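Long-range contacts in G protein alpha subunit (Entamoeba histolytica, PDB 4FID), which probably acts as a transducer in transmembrane signalling, binding guanine nucleotides as the alpha subunit of a heterotrimeric G protein: residues A[194-199]-A[240-245]; A[48-53]-A[122-126]. All coordinates share one frame; numbering follows the deposited sequence.

Interaction 1 (A[194-199]-A[240-245]). With GDP (guanosine-5'-diphosphate), chain C.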
ATOM      1  N   LEU A 194       3.363  -2.527  -7.387  1.00 35.59           N
ATOM      2  CA  LEU A 194       4.028  -2.451  -8.678  1.00 33.69           C
ATOM      3  C   LEU A 194       5.305  -1.641  -8.555  1.00 32.28           C
ATOM      4  O   LEU A 194       6.263  -1.861  -9.294  1.00 33.78           O
ATOM      5  CB  LEU A 194       3.109  -1.834  -9.730  1.00 32.56           C
ATOM      6  CG  LEU A 194       2.089  -2.784 -10.365  1.00 30.97           C
ATOM      7  CD1 LEU A 194       1.073  -2.008 -11.182  1.00 27.79           C
ATOM      8  CD2 LEU A 194       2.829  -3.785 -11.225  1.00 33.27           C
ATOM      9  N   ALA A 195       5.329  -0.700  -7.619  1.00 28.69           N
ATOM     10  CA  ALA A 195       6.455   0.223  -7.577  1.00 36.80           C
ATOM     11  C   ALA A 195       7.726  -0.373  -6.948  1.00 39.49           C
ATOM     12  O   ALA A 195       8.739   0.310  -6.837  1.00 42.63           O
ATOM     13  CB  ALA A 195       6.059   1.531  -6.904  1.00 35.94           C
ATOM     14  N   GLU A 196       7.673  -1.648  -6.563  1.00 36.57           N
ATOM     15  CA  GLU A 196       8.803  -2.303  -5.916  1.00 34.81           C
ATOM     16  C   GLU A 196       9.689  -3.057  -6.902  1.00 38.19           C
ATOM     17  O   GLU A 196      10.612  -3.757  -6.485  1.00 47.94           O
ATOM     18  CB  GLU A 196       8.324  -3.267  -4.816  1.00 45.14           C
ATOM     19  CG  GLU A 196       7.699  -4.565  -5.364  1.00 61.69           C
ATOM     20  CD  GLU A 196       7.267  -5.581  -4.283  1.00 71.98           C
ATOM     21  OE1 GLU A 196       7.129  -5.218  -3.086  1.00 76.22           O
ATOM     22  OE2 GLU A 196       7.050  -6.756  -4.653  1.00 70.24           O
ATOM     23  N   TYR A 197       9.421  -2.924  -8.199  1.00 34.32           N
ATOM     24  CA  TYR A 197      10.194  -3.669  -9.204  1.00 38.76           C
ATOM     25  C   TYR A 197      11.713  -3.433  -9.145  1.00 41.23           C
ATOM     26  O   TYR A 197      12.478  -4.253  -9.621  1.00 44.79           O
ATOM     27  CB  TYR A 197       9.686  -3.393 -10.622  1.00 36.44           C
ATOM     28  CG  TYR A 197       9.883  -1.968 -11.058  1.00 37.07           C
ATOM     29  CD1 TYR A 197      11.066  -1.560 -11.661  1.00 36.28           C
ATOM     30  CD2 TYR A 197       8.886  -1.018 -10.852  1.00 37.61           C
ATOM     31  CE1 TYR A 197      11.253  -0.247 -12.054  1.00 33.97           C
ATOM     32  CE2 TYR A 197       9.060   0.295 -11.244  1.00 36.72           C
ATOM     33  CZ  TYR A 197      10.242   0.667 -11.846  1.00 37.35           C
ATOM     34  OH  TYR A 197      10.401   1.966 -12.235  1.00 37.92           O
ATOM     35  N   ASP A 198      12.154  -2.328  -8.552  1.00 41.55           N
ATOM     36  CA  ASP A 198      13.584  -2.020  -8.521  1.00 40.94           C
ATOM     37  C   ASP A 198      14.227  -2.109  -7.144  1.00 38.41           C
ATOM     38  O   ASP A 198      15.339  -1.630  -6.972  1.00 38.70           O
ATOM     39  CB  ASP A 198      13.832  -0.608  -9.044  1.00 46.56           C
ATOM     40  CG  ASP A 198      13.362   0.451  -8.076  1.00 50.72           C
ATOM     41  OD1 ASP A 198      13.973   1.539  -8.036  1.00 53.40           O
ATOM     42  OD2 ASP A 198      12.383   0.184  -7.345  1.00 50.38           O
HETATM   43  N   MSE A 199      13.550  -2.705  -6.167  1.00 35.59           N
HETATM   44  CA  MSE A 199      14.073  -2.709  -4.808  1.00 42.05           C
HETATM   45  C   MSE A 199      14.729  -4.024  -4.375  1.00 55.90           C
HETATM   46  O   MSE A 199      14.167  -5.100  -4.563  1.00 59.97           O
HETATM   47  CB  MSE A 199      12.971  -2.310  -3.840  1.00 47.05           C
HETATM   48  CG  MSE A 199      12.338  -0.971  -4.197  1.00 50.73           C
HETATM   49 SE   MSE A 199      10.936  -0.374  -2.973  1.00 93.67          SE
HETATM   50  CE  MSE A 199      11.939  -0.467  -1.302  1.00391.59           C
ATOM     51  N   LEU A 240       1.877   5.292  -8.318  1.00 33.19           N
ATOM     52  CA  LEU A 240       3.293   5.399  -7.985  1.00 28.38           C
ATOM     53  C   LEU A 240       4.132   4.777  -9.071  1.00 33.97           C
ATOM     54  O   LEU A 240       5.200   5.282  -9.414  1.00 41.62           O
ATOM     55  CB  LEU A 240       3.590   4.726  -6.647  1.00 27.60           C
ATOM     56  CG  LEU A 240       2.957   5.446  -5.449  1.00 38.53           C
ATOM     57  CD1 LEU A 240       3.317   4.774  -4.114  1.00 34.56           C
ATOM     58  CD2 LEU A 240       3.368   6.930  -5.457  1.00 33.78           C
ATOM     59  N   PHE A 241       3.635   3.678  -9.621  1.00 29.87           N
ATOM     60  CA  PHE A 241       4.348   2.970 -10.668  1.00 35.50           C
ATOM     61  C   PHE A 241       4.476   3.788 -11.975  1.00 34.45           C
ATOM     62  O   PHE A 241       5.551   3.852 -12.552  1.00 32.66           O
ATOM     63  CB  PHE A 241       3.673   1.617 -10.894  1.00 37.44           C
ATOM     64  CG  PHE A 241       4.277   0.806 -11.997  1.00 27.93           C
ATOM     65  CD1 PHE A 241       5.534   0.242 -11.848  1.00 23.13           C
ATOM     66  CD2 PHE A 241       3.566   0.586 -13.180  1.00 26.46           C
ATOM     67  CE1 PHE A 241       6.096  -0.533 -12.881  1.00 28.13           C
ATOM     68  CE2 PHE A 241       4.113  -0.173 -14.219  1.00 30.84           C
ATOM     69  CZ  PHE A 241       5.384  -0.735 -14.067  1.00 29.26           C
ATOM     70  N   GLU A 242       3.383   4.409 -12.425  1.00 37.60           N
ATOM     71  CA  GLU A 242       3.383   5.271 -13.619  1.00 42.38           C
ATOM     72  C   GLU A 242       4.531   6.262 -13.531  1.00 45.27           C
ATOM     73  O   GLU A 242       5.361   6.366 -14.429  1.00 47.95           O
ATOM     74  CB  GLU A 242       2.079   6.087 -13.690  1.00 48.87           C
ATOM     75  CG  GLU A 242       1.139   5.779 -14.855  1.00 61.74           C
ATOM     76  CD  GLU A 242       0.645   7.042 -15.601  1.00 70.01           C
ATOM     77  OE1 GLU A 242       0.079   7.965 -14.960  1.00 63.97           O
ATOM     78  OE2 GLU A 242       0.824   7.101 -16.843  1.00 73.12           O
ATOM     79  N   GLU A 243       4.543   7.000 -12.427  1.00 47.48           N
ATOM     80  CA  GLU A 243       5.472   8.089 -12.193  1.00 43.90           C
ATOM     81  C   GLU A 243       6.898   7.557 -12.074  1.00 45.64           C
ATOM     82  O   GLU A 243       7.835   8.089 -12.691  1.00 44.30           O
ATOM     83  CB  GLU A 243       5.058   8.843 -10.921  1.00 47.54           C
ATOM     84  CG  GLU A 243       6.030   9.928 -10.475  1.00 65.21           C
ATOM     85  CD  GLU A 243       6.203  11.040 -11.512  1.00 83.45           C
ATOM     86  OE1 GLU A 243       5.201  11.725 -11.843  1.00 88.92           O
ATOM     87  OE2 GLU A 243       7.344  11.235 -11.990  1.00 87.61           O
ATOM     88  N   LYS A 244       7.058   6.494 -11.289  1.00 45.35           N
ATOM     89  CA  LYS A 244       8.378   5.940 -11.019  1.00 38.48           C
ATOM     90  C   LYS A 244       9.067   5.490 -12.297  1.00 39.10           C
ATOM     91  O   LYS A 244      10.282   5.587 -12.421  1.00 38.14           O
ATOM     92  CB  LYS A 244       8.269   4.784 -10.054  1.00 32.84           C
ATOM     93  CG  LYS A 244       9.589   4.186  -9.676  1.00 28.72           C
ATOM     94  CD  LYS A 244       9.433   3.434  -8.385  1.00 28.87           C
ATOM     95  CE  LYS A 244      10.773   3.032  -7.809  1.00 29.37           C
ATOM     96  NZ  LYS A 244      10.548   2.146  -6.649  1.00 28.99           N
ATOM     97  N   LEU A 245       8.267   5.006 -13.240  1.00 35.42           N
ATOM     98  CA  LEU A 245       8.749   4.536 -14.524  1.00 37.94           C
ATOM     99  C   LEU A 245       9.521   5.610 -15.298  1.00 47.36           C
ATOM    100  O   LEU A 245      10.353   5.288 -16.165  1.00 49.68           O
ATOM    101  CB  LEU A 245       7.569   4.011 -15.350  1.00 36.30           C
ATOM    102  CG  LEU A 245       7.591   2.542 -15.775  1.00 36.38           C
ATOM    103  CD1 LEU A 245       8.317   1.668 -14.753  1.00 40.58           C
ATOM    104  CD2 LEU A 245       6.171   2.045 -16.010  1.00 33.13           C
TER
HETATM  105  PB  GDP C 401       0.817  -3.677   4.554  1.00 69.21           P
HETATM  106  O1B GDP C 401       0.314  -3.442   5.956  1.00 71.41           O
HETATM  107  O2B GDP C 401       2.178  -4.331   4.620  1.00 70.95           O
HETATM  108  O3B GDP C 401      -0.163  -4.597   3.870  1.00 69.23           O
HETATM  109  O3A GDP C 401       0.962  -2.294   3.706  1.00 69.85           O
HETATM  110  PA  GDP C 401       0.302  -0.869   4.137  1.00 98.76           P
HETATM  111  O1A GDP C 401      -1.185  -0.834   3.849  1.00 84.66           O
HETATM  112  O2A GDP C 401       0.562  -0.556   5.600  1.00103.93           O
HETATM  113  O5' GDP C 401       1.095   0.212   3.228  1.00 81.22           O
HETATM  114  C5' GDP C 401       1.818   1.279   3.848  1.00 81.05           C
HETATM  115  C4' GDP C 401       1.826   2.561   3.002  1.00 79.49           C
HETATM  116  O4' GDP C 401       1.547   2.311   1.617  1.00 74.85           O
HETATM  117  C3' GDP C 401       0.809   3.595   3.489  1.00 74.05           C
HETATM  118  O3' GDP C 401       1.482   4.837   3.780  1.00 69.13           O
HETATM  119  C2' GDP C 401      -0.180   3.743   2.341  1.00 66.45           C
HETATM  120  O2' GDP C 401      -0.698   5.083   2.258  1.00 55.38           O
HETATM  121  C1' GDP C 401       0.650   3.314   1.128  1.00 67.15           C
HETATM  122  N9  GDP C 401      -0.182   2.824  -0.011  1.00 59.96           N
HETATM  123  C8  GDP C 401      -0.892   1.677  -0.096  1.00 48.31           C
HETATM  124  N7  GDP C 401      -1.522   1.576  -1.299  1.00 41.40           N
HETATM  125  C5  GDP C 401      -1.213   2.674  -2.012  1.00 49.83           C
HETATM  126  C6  GDP C 401      -1.537   3.222  -3.355  1.00 54.30           C
HETATM  127  O6  GDP C 401      -2.274   2.604  -4.145  1.00 52.59           O
HETATM  128  N1  GDP C 401      -1.023   4.406  -3.704  1.00 61.17           N
HETATM  129  C2  GDP C 401      -0.211   5.102  -2.883  1.00 63.65           C
HETATM  130  N2  GDP C 401       0.283   6.285  -3.312  1.00 66.45           N
HETATM  131  N3  GDP C 401       0.134   4.669  -1.643  1.00 60.44           N
HETATM  132  C4  GDP C 401      -0.328   3.488  -1.163  1.00 58.43           C
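The rings of Tyr197 and Phe241 meet obliquely, planes at 89° and centroids 5.5 Å apart. Tyr197 CD2 lies in the plane of the Phe241 ring at its edge, 3.5 Å from Phe241 CE1, while Leu245 CG sits above one Phe241 face toward the rim. The edge of the tyrosine ring has Leu194 O in its plane. Phe241 CG, anti to the backbone N (chi1 177°), carries its ring toward Leu194, whose CB packs 3.7 Å from Phe241 CG; Ile270 of helix 263-275 also touches both residues. Tyr197 OH lies 3.5 Å from Lys244 CG, close to Leu245 CD1, and is hydrogen-bonded to Val248 O. Lys244, extended beyond CG, runs antiparallel to the tyrosine side chain to reach the loop at 195-198. Lys244 NZ donates a hydrogen bond to Ala195 O (2.6 Å), nearly in line with the carbonyl. A salt bridge joins it to Asp198 OD2 at 2.8 Å, on the syn side but 30° out of the carboxylate plane. On the nucleotide side, Leu240 CD1 approaches GDP N2 to 3.5 Å. Asn236-Lys237-Met238-Asp239, leading into helix 238-247, matches the NKxD guanine-recognition motif of GTPases; Asn236 and Asp239 bind GDP. One ammonium group thus ties a backbone carbonyl and a carboxylate of the loop following strand 187-193 to this helix; the carboxylate would probably favour a charged lysine.

Interaction 2 (A[48-53]-A[122-126])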
ATOM      1  N   ASN A  48       5.593  10.840  12.030  1.00 23.99           N
ATOM      2  CA  ASN A  48       5.922  10.712  10.609  1.00 30.72           C
ATOM      3  C   ASN A  48       6.162  12.059   9.904  1.00 38.79           C
ATOM      4  O   ASN A  48       6.954  12.132   8.964  1.00 39.88           O
ATOM      5  CB  ASN A  48       4.820   9.962   9.859  1.00 34.26           C
ATOM      6  CG  ASN A  48       4.748   8.512  10.224  1.00 46.07           C
ATOM      7  OD1 ASN A  48       5.641   7.996  10.896  1.00 50.87           O
ATOM      8  ND2 ASN A  48       3.690   7.834   9.789  1.00 50.25           N
ATOM      9  N   VAL A  49       5.459  13.109  10.334  1.00 38.18           N
ATOM     10  CA  VAL A  49       5.646  14.420   9.732  1.00 39.93           C
ATOM     11  C   VAL A  49       7.105  14.811   9.883  1.00 38.72           C
ATOM     12  O   VAL A  49       7.758  15.199   8.908  1.00 36.53           O
ATOM     13  CB  VAL A  49       4.711  15.531  10.342  1.00 41.38           C
ATOM     14  CG1 VAL A  49       5.151  16.923   9.890  1.00 40.10           C
ATOM     15  CG2 VAL A  49       3.244  15.298   9.976  1.00 29.62           C
ATOM     16  N   VAL A  50       7.625  14.671  11.101  1.00 40.27           N
ATOM     17  CA  VAL A  50       8.991  15.102  11.399  1.00 38.36           C
ATOM     18  C   VAL A  50      10.044  14.144  10.839  1.00 41.33           C
ATOM     19  O   VAL A  50      11.009  14.579  10.188  1.00 38.46           O
ATOM     20  CB  VAL A  50       9.215  15.326  12.906  1.00 40.09           C
ATOM     21  CG1 VAL A  50      10.677  15.641  13.187  1.00 37.31           C
ATOM     22  CG2 VAL A  50       8.308  16.448  13.430  1.00 39.28           C
ATOM     23  N   THR A  51       9.860  12.846  11.064  1.00 39.46           N
ATOM     24  CA  THR A  51      10.875  11.887  10.636  1.00 36.62           C
ATOM     25  C   THR A  51      11.040  11.850   9.110  1.00 39.28           C
ATOM     26  O   THR A  51      12.163  11.784   8.621  1.00 43.68           O
ATOM     27  CB  THR A  51      10.669  10.467  11.245  1.00 33.42           C
ATOM     28  OG1 THR A  51       9.538   9.815  10.651  1.00 39.05           O
ATOM     29  CG2 THR A  51      10.473  10.556  12.744  1.00 26.51           C
ATOM     30  N   CYS A  52       9.932  11.913   8.366  1.00 36.56           N
ATOM     31  CA  CYS A  52       9.989  11.982   6.900  1.00 32.06           C
ATOM     32  C   CYS A  52      10.747  13.203   6.407  1.00 35.72           C
ATOM     33  O   CYS A  52      11.371  13.149   5.353  1.00 40.15           O
ATOM     34  CB  CYS A  52       8.592  12.028   6.284  1.00 34.29           C
ATOM     35  SG  CYS A  52       7.668  10.471   6.216  1.00 37.52           S
HETATM   36  N   MSE A  53      10.678  14.308   7.152  1.00 36.80           N
HETATM   37  CA  MSE A  53      11.350  15.539   6.745  1.00 28.83           C
HETATM   38  C   MSE A  53      12.811  15.547   7.162  1.00 28.42           C
HETATM   39  O   MSE A  53      13.656  16.054   6.429  1.00 30.99           O
HETATM   40  CB  MSE A  53      10.624  16.793   7.255  1.00 30.62           C
HETATM   41  CG  MSE A  53      11.278  18.121   6.790  1.00 40.69           C
HETATM   42 SE   MSE A  53      11.417  18.420   4.811  1.00 66.40          SE
HETATM   43  CE  MSE A  53       9.558  18.790   4.343  1.00 45.87           C
ATOM     44  N   LEU A 122       1.667  14.111   4.100  1.00 33.05           N
ATOM     45  CA  LEU A 122       1.874  14.693   5.424  1.00 30.51           C
ATOM     46  C   LEU A 122       2.238  16.176   5.336  1.00 27.95           C
ATOM     47  O   LEU A 122       1.631  16.987   6.003  1.00 27.89           O
ATOM     48  CB  LEU A 122       2.892  13.897   6.255  1.00 28.54           C
ATOM     49  CG  LEU A 122       2.356  12.506   6.628  1.00 33.89           C
ATOM     50  CD1 LEU A 122       3.354  11.604   7.426  1.00 21.34           C
ATOM     51  CD2 LEU A 122       1.058  12.674   7.361  1.00 26.37           C
ATOM     52  N   PHE A 123       3.200  16.523   4.489  1.00 30.43           N
ATOM     53  CA  PHE A 123       3.606  17.913   4.309  1.00 37.24           C
ATOM     54  C   PHE A 123       2.471  18.829   3.833  1.00 40.27           C
ATOM     55  O   PHE A 123       2.266  19.915   4.374  1.00 43.88           O
ATOM     56  CB  PHE A 123       4.802  17.987   3.352  1.00 38.25           C
ATOM     57  CG  PHE A 123       5.962  17.127   3.791  1.00 36.75           C
ATOM     58  CD1 PHE A 123       6.129  16.805   5.139  1.00 27.91           C
ATOM     59  CD2 PHE A 123       6.871  16.622   2.867  1.00 34.00           C
ATOM     60  CE1 PHE A 123       7.180  15.997   5.548  1.00 30.18           C
ATOM     61  CE2 PHE A 123       7.927  15.816   3.275  1.00 28.28           C
ATOM     62  CZ  PHE A 123       8.085  15.507   4.613  1.00 29.09           C
ATOM     63  N   GLU A 124       1.717  18.389   2.837  1.00 32.73           N
ATOM     64  CA  GLU A 124       0.624  19.206   2.341  1.00 31.46           C
ATOM     65  C   GLU A 124      -0.486  19.399   3.360  1.00 36.69           C
ATOM     66  O   GLU A 124      -1.357  20.248   3.182  1.00 39.25           O
ATOM     67  CB  GLU A 124       0.078  18.624   1.044  1.00 31.54           C
ATOM     68  CG  GLU A 124       1.080  18.742  -0.096  1.00 40.37           C
ATOM     69  CD  GLU A 124       0.692  17.953  -1.325  1.00 52.39           C
ATOM     70  OE1 GLU A 124      -0.349  17.258  -1.317  1.00 53.63           O
ATOM     71  OE2 GLU A 124       1.450  18.028  -2.308  1.00 61.60           O
ATOM     72  N   ASN A 125      -0.448  18.616   4.435  1.00 36.72           N
ATOM     73  CA  ASN A 125      -1.508  18.633   5.432  1.00 30.02           C
ATOM     74  C   ASN A 125      -1.026  19.097   6.792  1.00 34.39           C
ATOM     75  O   ASN A 125      -1.753  18.971   7.788  1.00 34.76           O
ATOM     76  CB  ASN A 125      -2.171  17.255   5.536  1.00 29.92           C
ATOM     77  CG  ASN A 125      -3.212  17.024   4.444  1.00 36.13           C
ATOM     78  OD1 ASN A 125      -4.367  17.387   4.605  1.00 39.05           O
ATOM     79  ND2 ASN A 125      -2.800  16.421   3.330  1.00 36.87           N
ATOM     80  N   VAL A 126       0.191  19.654   6.823  1.00 34.42           N
ATOM     81  CA  VAL A 126       0.853  20.016   8.080  1.00 37.47           C
ATOM     82  C   VAL A 126       0.124  21.082   8.922  1.00 39.33           C
ATOM     83  O   VAL A 126       0.066  20.969  10.146  1.00 39.48           O
ATOM     84  CB  VAL A 126       2.326  20.411   7.872  1.00 36.07           C
ATOM     85  CG1 VAL A 126       2.439  21.823   7.313  1.00 34.69           C
ATOM     86  CG2 VAL A 126       3.072  20.298   9.184  1.00 33.97           C
TER
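Met53, a selenomethionine, crosses obliquely to Phe123 and lays its terminal methyl over the ring. Its CB lies 3.9 Å from Phe123 CZ, near the rim. CG leaves anti to the backbone N (chi1 -178°), and bends at chi2 and chi3 then fold the chain back over the ring. SE stands obliquely at 4.9 Å from the Phe123 centroid, a Met-aromatic contact, and CE ends over the centre of one face, 3.5 Å from the centroid and 11° off the normal, a CH-pi contact. The edge of the same ring points into helix 42-62: Val49 O lies in its plane, 3.5 Å from Phe123 CE1, and Cys52 CB approaches Phe123 CZ obliquely. Trp98 of helix 90-99 meets both Met53 and Phe123. Val49 spreads its two methyls between neighbours, CG2 standing 4.0 Å from Leu122 CB and CG1 reaching Val126 CG2, with the two valines crossing at about a right angle. Leu122 sends CD1 against Asn48 CB at the other end of the patch, while Asn48 ND2 turns to a hydrogen bond with Asn144 OD1. This buried packing joins the long helix 42-62 of the all-helical domain to the end of helix 119-124 and the start of helix 126-129. Between the two segments cohesion is apolar and aromatic, resting on dispersion and methyl-to-ring contacts, with Val49 O at the ring edge as a polar neighbour.

In the fold
The two contacts lie in different halves of the G-alpha fold, with centres 22 Å apart and nearest atoms about 12 Å apart, so they do not touch. Interaction 1 belongs to the Ras-like half, built round the mixed sheet, and interaction 2 to the all-helical domain; GDP is bound between these halves. Only interaction 1 touches the nucleotide: Leu240 borders the guanine, next to Asp239 of the GDP site, whereas in interaction 2 the Asn48 side chain stays about 7 Å from GDP and about 4 Å from the side chain of Arg145, a GDP-binding residue. Along the chain they follow in series, 48-53/122-126 closing before 194-199/240-245 opens.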